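Local coordinates for protein regulator of chromosome condensation (Saccharomyces cerevisiae, PDB 3OF7) that promotes the exchange of GDP for GTP on the small GTPases GSP1 and GSP2, binds chromatin and controls RNA metabolism and transport, at residues V96-G100 with W172-R176; G332-S336 with T371-N375; V376-K380 with A391-N395. One frame throughout, in Å; residues are numbered along the deposited sequence.

Contact 1: V96-G100 with W172-R176; sequences VGALG and WGTFR
A loop can seat itself on the next blade of a propeller through an indole, close-fitting glycines and a valine set against Thr174 and Arg176. Trp172 opens the strand side in extended conformation, and its p rotamer (chi1 59°, chi2 104°) brings the indole against the type I turn running from Gly97 to Gly100, a turn closed by Gly100 N to Gly97 O at 3.0 Å. Trp172 NE1 gives a weak hydrogen bond to Ala98 O (2.8 Å, 116° at the hydrogen), while Gly97 O meets the ring edge 3.3 Å from Trp172 CD1. Gly100, with phi 65°, has no room for a CB, which would run into Trp172 NE1. Gly173 follows at phi/psi 99/-138, in register with Ala98 (CA to CA 4.2 Å), and Gly173 CA makes a C-H...O contact with Val96 O at 3.3 Å; a CB here would jam against its own preceding carbonyl. Thr174 sets CG2 3.7 Å from Val96 CB and sends OG1 to Lys190 O. Arg176 reaches back so that NH2 lies 3.6 Å from Val96 CG1. The buried interface of 312 Å² joins RCC1 repeats 2 and 3: the loop after strand 88-92 lies against strand 169-177, with Ile181 of strand 180-183 touching Val96 and Ser160 of strand 159-164 adding a hydrogen bond to Ala98 O.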
loop_
_atom_site.group_PDB
_atom_site.type_symbol
_atom_site.label_atom_id
_atom_site.label_comp_id
_atom_site.label_asym_id
_atom_site.label_seq_id
_atom_site.Cartn_x
_atom_site.Cartn_y
_atom_site.Cartn_z
ATOM N N VAL A 96 10.014 9.292 14.211
ATOM C CA VAL A 96 9.058 8.844 15.239
ATOM C C VAL A 96 9.038 7.317 15.431
ATOM O O VAL A 96 7.996 6.724 15.722
ATOM C CB VAL A 96 7.635 9.427 15.017
ATOM C CG1 VAL A 96 7.614 10.929 15.348
ATOM C CG2 VAL A 96 7.142 9.177 13.567
ATOM N N GLY A 97 10.202 6.697 15.265
ATOM C CA GLY A 97 10.400 5.284 15.591
ATOM C C GLY A 97 9.979 4.242 14.565
ATOM O O GLY A 97 10.092 3.047 14.830
ATOM N N ALA A 98 9.523 4.665 13.389
ATOM C CA ALA A 98 8.931 3.720 12.419
ATOM C C ALA A 98 9.860 2.587 11.954
ATOM O O ALA A 98 9.381 1.517 11.568
ATOM C CB ALA A 98 8.344 4.462 11.206
ATOM N N LEU A 99 11.171 2.815 11.981
ATOM C CA LEU A 99 12.114 1.787 11.515
ATOM C C LEU A 99 12.295 0.650 12.520
ATOM O O LEU A 99 12.789 -0.425 12.163
ATOM C CB LEU A 99 13.471 2.389 11.132
ATOM C CG LEU A 99 13.505 3.532 10.110
ATOM C CD1 LEU A 99 14.950 3.802 9.708
ATOM C CD2 LEU A 99 12.644 3.217 8.882
ATOM N N GLY A 100 11.909 0.896 13.770
ATOM C CA GLY A 100 11.981 -0.118 14.830
ATOM C C GLY A 100 13.389 -0.560 15.179
ATOM O O GLY A 100 13.600 -1.694 15.627
ATOM N N TRP A 172 4.998 -0.764 15.986
ATOM C CA TRP A 172 5.915 0.286 16.446
ATOM C C TRP A 172 5.742 1.581 15.641
ATOM O O TRP A 172 5.075 1.593 14.599
ATOM C CB TRP A 172 7.385 -0.191 16.459
ATOM C CG TRP A 172 7.975 -0.673 15.137
ATOM C CD1 TRP A 172 8.841 0.018 14.331
ATOM C CD2 TRP A 172 7.773 -1.949 14.501
ATOM N NE1 TRP A 172 9.182 -0.739 13.230
ATOM C CE2 TRP A 172 8.539 -1.949 13.309
ATOM C CE3 TRP A 172 7.014 -3.089 14.817
ATOM C CZ2 TRP A 172 8.570 -3.043 12.434
ATOM C CZ3 TRP A 172 7.037 -4.181 13.939
ATOM C CH2 TRP A 172 7.813 -4.145 12.760
ATOM N N GLY A 173 6.324 2.666 16.144
ATOM C CA GLY A 173 6.187 3.988 15.525
ATOM C C GLY A 173 5.123 4.789 16.254
ATOM O O GLY A 173 5.059 4.755 17.495
ATOM N N THR A 174 4.286 5.502 15.498
ATOM C CA THR A 174 3.217 6.319 16.084
ATOM C C THR A 174 2.157 6.643 15.039
ATOM O O THR A 174 2.348 6.350 13.853
ATOM C CB THR A 174 3.767 7.639 16.708
ATOM O OG1 THR A 174 2.785 8.202 17.591
ATOM C CG2 THR A 174 4.115 8.675 15.625
ATOM N N PHE A 175 1.041 7.222 15.474
ATOM C CA PHE A 175 0.081 7.819 14.552
ATOM C C PHE A 175 0.092 9.329 14.694
ATOM O O PHE A 175 -0.006 9.870 15.807
ATOM C CB PHE A 175 -1.344 7.301 14.789
ATOM C CG PHE A 175 -1.456 5.806 14.779
ATOM C CD1 PHE A 175 -1.566 5.097 15.972
ATOM C CD2 PHE A 175 -1.443 5.103 13.579
ATOM C CE1 PHE A 175 -1.669 3.690 15.970
ATOM C CE2 PHE A 175 -1.548 3.702 13.565
ATOM C CZ PHE A 175 -1.658 2.996 14.772
ATOM N N ARG A 176 0.214 10.007 13.557
ATOM C CA ARG A 176 0.005 11.439 13.510
ATOM C C ARG A 176 -1.450 11.766 13.193
ATOM O O ARG A 176 -2.260 10.889 12.896
ATOM C CB ARG A 176 0.936 12.088 12.479
ATOM C CG ARG A 176 2.387 12.176 12.919
ATOM C CD ARG A 176 3.217 12.890 11.859
ATOM N NE ARG A 176 4.644 12.831 12.157
ATOM C CZ ARG A 176 5.295 13.709 12.915
ATOM N NH1 ARG A 176 4.653 14.738 13.461
ATOM N NH2 ARG A 176 6.595 13.554 13.128
#

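Contact 2: G332-S336 with T371-N375; sequences GDLYS and TKLNN
This is an antiparallel strand pairing at the edge of a four-stranded propeller blade, where strand 334-337 receives 370-372 as the outermost strand, and it illustrates how residues distant in sequence close such a sheet. Two bridges set the register. Ser336 and Thr371 form the hydrogen-bonded pair (CA to CA 5.2 Å), with Ser336 N to Thr371 O at 2.9 Å and Thr371 N to Ser336 O at 2.8 Å; Tyr335 and Lys372 form the non-hydrogen-bonded pair, their CA atoms 4.2 Å apart. Leu373 N then donates to Leu334 O at 2.8 Å (164°). Beyond it the chains separate and a water takes over, accepting from Leu334 N and donating to Leu373 O, 2.8 Å from each.

Tyr335 (chi1 m) and Lys372 (chi1 t) share one face, with Tyr335 CE1 3.6 Å from Lys372 CB. Asp333 OD2 stays 4.0 Å from Lys372 NZ, beyond a salt bridge; Asp333 OD1 instead forms a salt bridge with Lys378 NZ. Ser336 and Thr371 occupy the other face, where Ser336 OG lies 3.7 Å from Leu373 CD2 and is hydrogen-bonded to Val345 O. Leu334 (t, p) and Leu373 (m, t) meet at CD2 to CD1, 4.0 Å, and Ile347 touches Ser336, Thr371 and Leu373. Between the third and fourth strands, residues 338-369 make a long excursion, and the up-and-down order 315-320, 324-329, 334-337, 370-372 is the blade architecture of the RCC1-like beta-propeller.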
loop_
_atom_site.group_PDB
_atom_site.type_symbol
_atom_site.label_atom_id
_atom_site.label_comp_id
_atom_site.label_asym_id
_atom_site.label_seq_id
_atom_site.Cartn_x
_atom_site.Cartn_y
_atom_site.Cartn_z
ATOM N N GLY A 332 -8.208 -9.399 -14.538
ATOM C CA GLY A 332 -7.129 -8.456 -14.836
ATOM C C GLY A 332 -7.544 -7.069 -15.299
ATOM O O GLY A 332 -6.712 -6.304 -15.784
ATOM N N ASP A 333 -8.824 -6.737 -15.153
ATOM C CA ASP A 333 -9.306 -5.403 -15.507
ATOM C C ASP A 333 -9.141 -4.482 -14.311
ATOM O O ASP A 333 -9.308 -4.908 -13.167
ATOM C CB ASP A 333 -10.775 -5.430 -15.916
ATOM C CG ASP A 333 -11.020 -6.186 -17.212
ATOM O OD1 ASP A 333 -10.157 -6.164 -18.121
ATOM O OD2 ASP A 333 -12.106 -6.789 -17.325
ATOM N N LEU A 334 -8.847 -3.216 -14.585
ATOM C CA LEU A 334 -8.603 -2.249 -13.528
ATOM C C LEU A 334 -9.646 -1.137 -13.567
ATOM O O LEU A 334 -9.845 -0.485 -14.599
ATOM C CB LEU A 334 -7.192 -1.673 -13.651
ATOM C CG LEU A 334 -6.611 -0.897 -12.469
ATOM C CD1 LEU A 334 -6.445 -1.793 -11.239
ATOM C CD2 LEU A 334 -5.269 -0.298 -12.876
ATOM N N TYR A 335 -10.309 -0.941 -12.434
ATOM C CA TYR A 335 -11.303 0.117 -12.274
ATOM C C TYR A 335 -10.722 1.187 -11.366
ATOM O O TYR A 335 -10.267 0.883 -10.266
ATOM C CB TYR A 335 -12.575 -0.441 -11.648
ATOM C CG TYR A 335 -13.269 -1.470 -12.508
ATOM C CD1 TYR A 335 -14.346 -1.112 -13.321
ATOM C CD2 TYR A 335 -12.848 -2.803 -12.508
ATOM C CE1 TYR A 335 -14.988 -2.058 -14.120
ATOM C CE2 TYR A 335 -13.485 -3.755 -13.300
ATOM C CZ TYR A 335 -14.549 -3.372 -14.102
ATOM O OH TYR A 335 -15.173 -4.313 -14.880
ATOM N N SER A 336 -10.744 2.436 -11.819
ATOM C CA SER A 336 -10.249 3.525 -10.991
ATOM C C SER A 336 -11.348 4.528 -10.651
ATOM O O SER A 336 -12.341 4.665 -11.386
ATOM C CB SER A 336 -9.085 4.235 -11.674
ATOM O OG SER A 336 -9.531 4.973 -12.794
ATOM N N THR A 371 -14.302 3.127 -12.763
ATOM C CA THR A 371 -14.348 3.214 -14.217
ATOM C C THR A 371 -13.246 2.333 -14.796
ATOM O O THR A 371 -12.076 2.475 -14.442
ATOM C CB THR A 371 -14.204 4.682 -14.692
ATOM O OG1 THR A 371 -15.185 5.491 -14.028
ATOM C CG2 THR A 371 -14.381 4.810 -16.209
ATOM N N LYS A 372 -13.629 1.413 -15.678
ATOM C CA LYS A 372 -12.672 0.474 -16.262
ATOM C C LYS A 372 -11.677 1.187 -17.169
ATOM O O LYS A 372 -12.066 2.008 -17.998
ATOM C CB LYS A 372 -13.393 -0.649 -17.030
ATOM C CG LYS A 372 -12.444 -1.683 -17.648
ATOM C CD LYS A 372 -13.145 -2.999 -18.000
ATOM C CE LYS A 372 -13.688 -3.013 -19.420
ATOM N NZ LYS A 372 -14.207 -4.383 -19.799
ATOM N N LEU A 373 -10.389 0.885 -16.993
ATOM C CA LEU A 373 -9.353 1.436 -17.853
ATOM C C LEU A 373 -9.288 0.654 -19.158
ATOM O O LEU A 373 -9.365 -0.575 -19.161
ATOM C CB LEU A 373 -7.982 1.427 -17.163
ATOM C CG LEU A 373 -7.770 2.261 -15.901
ATOM C CD1 LEU A 373 -6.276 2.398 -15.604
ATOM C CD2 LEU A 373 -8.396 3.637 -16.044
ATOM N N ASN A 374 -9.140 1.383 -20.257
ATOM C CA ASN A 374 -9.076 0.782 -21.581
ATOM C C ASN A 374 -7.710 0.983 -22.197
ATOM O O ASN A 374 -6.936 1.826 -21.735
ATOM C CB ASN A 374 -10.175 1.362 -22.473
ATOM C CG ASN A 374 -11.561 0.943 -22.025
ATOM O OD1 ASN A 374 -12.446 1.779 -21.846
ATOM N ND2 ASN A 374 -11.754 -0.358 -21.828
ATOM N N ASN A 375 -7.410 0.200 -23.234
ATOM C CA ASN A 375 -6.124 0.289 -23.926
ATOM C C ASN A 375 -4.942 0.073 -22.972
ATOM O O ASN A 375 -3.943 0.801 -23.005
ATOM C CB ASN A 375 -6.012 1.614 -24.698
ATOM C CG ASN A 375 -7.196 1.851 -25.629
ATOM O OD1 ASN A 375 -7.838 2.901 -25.578
ATOM N ND2 ASN A 375 -7.497 0.868 -26.475
HETATM O O HOH W 1 -8.527 -2.454 -17.244
#

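Contact 3: V376-K380 with A391-N395; sequences VPKFK and AVAQN
Ala391 CB rests over the face of the Phe379 ring, 3.7 Å from its centroid and 17° off the normal, a CH-pi contact at the open end of the beta hairpin formed by strands 379-384 and 388-393 in a propeller blade. Phe379 takes the m rotamer (chi1 -62°, chi2 116°), which swings CD2 to 3.6 Å from Ala391 CB. Pro377 CB adds to this apolar centre at 3.9 Å from Ala393 CB, and Tyr399 of the next strand, 398-402, touches both residues.

Around the centre runs the backbone frame. Phe379 and Ala393 are an antiparallel non-hydrogen-bonded pair (CA to CA 4.1 Å) with diverging side chains, flanked by Lys380 N to Val392 O (2.8 Å, 169°) and Gln394 N to Lys378 O (2.9 Å). The touching parts, CA 377 to 380 and CA 391 to 394, run 92° apart, so the pairing is local to the Phe379-Ala393 bridge; the chain turns a corner at Lys380.

At the exposed edge Lys380 (p, t, t, t) extends along the partner chain, CE 3.9 Å from Val392 CG1, whereas Lys378 leads its amino group away to a salt bridge with Asp333. Gln394 (m, t) packs CD 3.6 Å from Lys378 CB, and its NE2 donates to a water at 2.7 Å, which is weakly bound to Phe379 O at 3.4 Å.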
loop_
_atom_site.group_PDB
_atom_site.type_symbol
_atom_site.label_atom_id
_atom_site.label_comp_id
_atom_site.label_asym_id
_atom_site.label_seq_id
_atom_site.Cartn_x
_atom_site.Cartn_y
_atom_site.Cartn_z
ATOM N N VAL A 376 -5.087 -0.928 -22.107
ATOM C CA VAL A 376 -4.036 -1.337 -21.177
ATOM C C VAL A 376 -3.923 -2.854 -21.227
ATOM O O VAL A 376 -4.884 -3.532 -21.597
ATOM C CB VAL A 376 -4.343 -0.899 -19.712
ATOM C CG1 VAL A 376 -4.260 0.623 -19.562
ATOM C CG2 VAL A 376 -5.707 -1.421 -19.243
ATOM N N PRO A 377 -2.753 -3.402 -20.844
ATOM C CA PRO A 377 -2.681 -4.845 -20.661
ATOM C C PRO A 377 -3.532 -5.301 -19.475
ATOM O O PRO A 377 -3.976 -4.477 -18.663
ATOM C CB PRO A 377 -1.196 -5.084 -20.341
ATOM C CG PRO A 377 -0.706 -3.788 -19.819
ATOM C CD PRO A 377 -1.466 -2.740 -20.554
ATOM N N LYS A 378 -3.752 -6.610 -19.390
ATOM C CA LYS A 378 -4.321 -7.221 -18.198
ATOM C C LYS A 378 -3.300 -7.135 -17.069
ATOM O O LYS A 378 -2.106 -7.393 -17.283
ATOM C CB LYS A 378 -4.702 -8.681 -18.475
ATOM C CG LYS A 378 -5.750 -8.854 -19.574
ATOM C CD LYS A 378 -7.160 -8.559 -19.067
ATOM C CE LYS A 378 -8.191 -8.583 -20.201
ATOM N NZ LYS A 378 -9.583 -8.765 -19.688
ATOM N N PHE A 379 -3.756 -6.742 -15.880
ATOM C CA PHE A 379 -2.858 -6.615 -14.726
ATOM C C PHE A 379 -3.052 -7.730 -13.713
ATOM O O PHE A 379 -4.157 -8.223 -13.532
ATOM C CB PHE A 379 -3.023 -5.264 -14.028
ATOM C CG PHE A 379 -2.686 -4.083 -14.899
ATOM C CD1 PHE A 379 -3.666 -3.160 -15.246
ATOM C CD2 PHE A 379 -1.386 -3.891 -15.367
ATOM C CE1 PHE A 379 -3.356 -2.049 -16.055
ATOM C CE2 PHE A 379 -1.068 -2.790 -16.167
ATOM C CZ PHE A 379 -2.056 -1.869 -16.509
ATOM N N LYS A 380 -1.971 -8.098 -13.033
ATOM C CA LYS A 380 -2.041 -9.120 -11.996
ATOM C C LYS A 380 -1.880 -8.573 -10.567
ATOM O O LYS A 380 -2.297 -9.217 -9.614
ATOM C CB LYS A 380 -1.076 -10.284 -12.285
ATOM C CG LYS A 380 0.399 -9.905 -12.377
ATOM C CD LYS A 380 1.256 -11.158 -12.553
ATOM C CE LYS A 380 2.737 -10.836 -12.525
ATOM N NZ LYS A 380 3.583 -12.087 -12.391
ATOM N N ALA A 391 1.211 -0.608 -11.655
ATOM C CA ALA A 391 0.548 -1.899 -11.860
ATOM C C ALA A 391 1.468 -2.861 -12.612
ATOM O O ALA A 391 2.329 -2.433 -13.385
ATOM C CB ALA A 391 -0.764 -1.710 -12.617
ATOM N N VAL A 392 1.287 -4.158 -12.381
ATOM C CA VAL A 392 2.124 -5.166 -13.037
ATOM C C VAL A 392 1.281 -5.971 -14.005
ATOM O O VAL A 392 0.297 -6.601 -13.604
ATOM C CB VAL A 392 2.794 -6.112 -12.022
ATOM C CG1 VAL A 392 3.716 -7.104 -12.749
ATOM C CG2 VAL A 392 3.586 -5.317 -11.010
ATOM N N ALA A 393 1.657 -5.932 -15.281
ATOM C CA ALA A 393 0.955 -6.693 -16.309
ATOM C C ALA A 393 1.135 -8.183 -16.071
ATOM O O ALA A 393 2.061 -8.595 -15.387
ATOM C CB ALA A 393 1.459 -6.311 -17.711
ATOM N N GLN A 394 0.268 -8.998 -16.661
ATOM C CA GLN A 394 0.386 -10.449 -16.494
ATOM C C GLN A 394 1.783 -10.955 -16.887
ATOM O O GLN A 394 2.302 -11.878 -16.261
ATOM C CB GLN A 394 -0.716 -11.184 -17.263
ATOM C CG GLN A 394 -2.110 -11.033 -16.643
ATOM C CD GLN A 394 -3.200 -11.738 -17.442
ATOM O OE1 GLN A 394 -3.028 -12.049 -18.622
ATOM N NE2 GLN A 394 -4.333 -11.985 -16.796
ATOM N N ASN A 395 2.400 -10.312 -17.881
ATOM C CA ASN A 395 3.728 -10.727 -18.371
ATOM C C ASN A 395 4.938 -10.220 -17.558
ATOM O O ASN A 395 6.084 -10.461 -17.937
ATOM C CB ASN A 395 3.882 -10.432 -19.880
ATOM C CG ASN A 395 4.066 -8.943 -20.201
ATOM O OD1 ASN A 395 3.881 -8.066 -19.351
ATOM N ND2 ASN A 395 4.428 -8.658 -21.447
HETATM O O HOH W 2 -4.715 -11.492 -14.161
#

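The three contacts show the recurring joints of a propeller in chain order. Contact 1 joins repeats 2 and 3, on the opposite side of the chain's centre from the other two, with centres about 35 Å from contact 2 and about 34 Å from contact 3; all lie within the RCC1-like domain. Contacts 2 and 3 are neighbours, about 11 Å between centres. Strand 370-372 finishes one blade and strand 379-384 starts the next. The two blades also meet sideways: Gly332 O to Phe379 N, 3.0 Å, is a probable hydrogen bond, and Leu334 CD2 packs 4.0 Å from Phe379 CD1, beside the Asp333-Lys378 salt bridge. Contacts 2 and 3 thus pair strands within successive blades, while contact 1 seats a loop of one blade on the next.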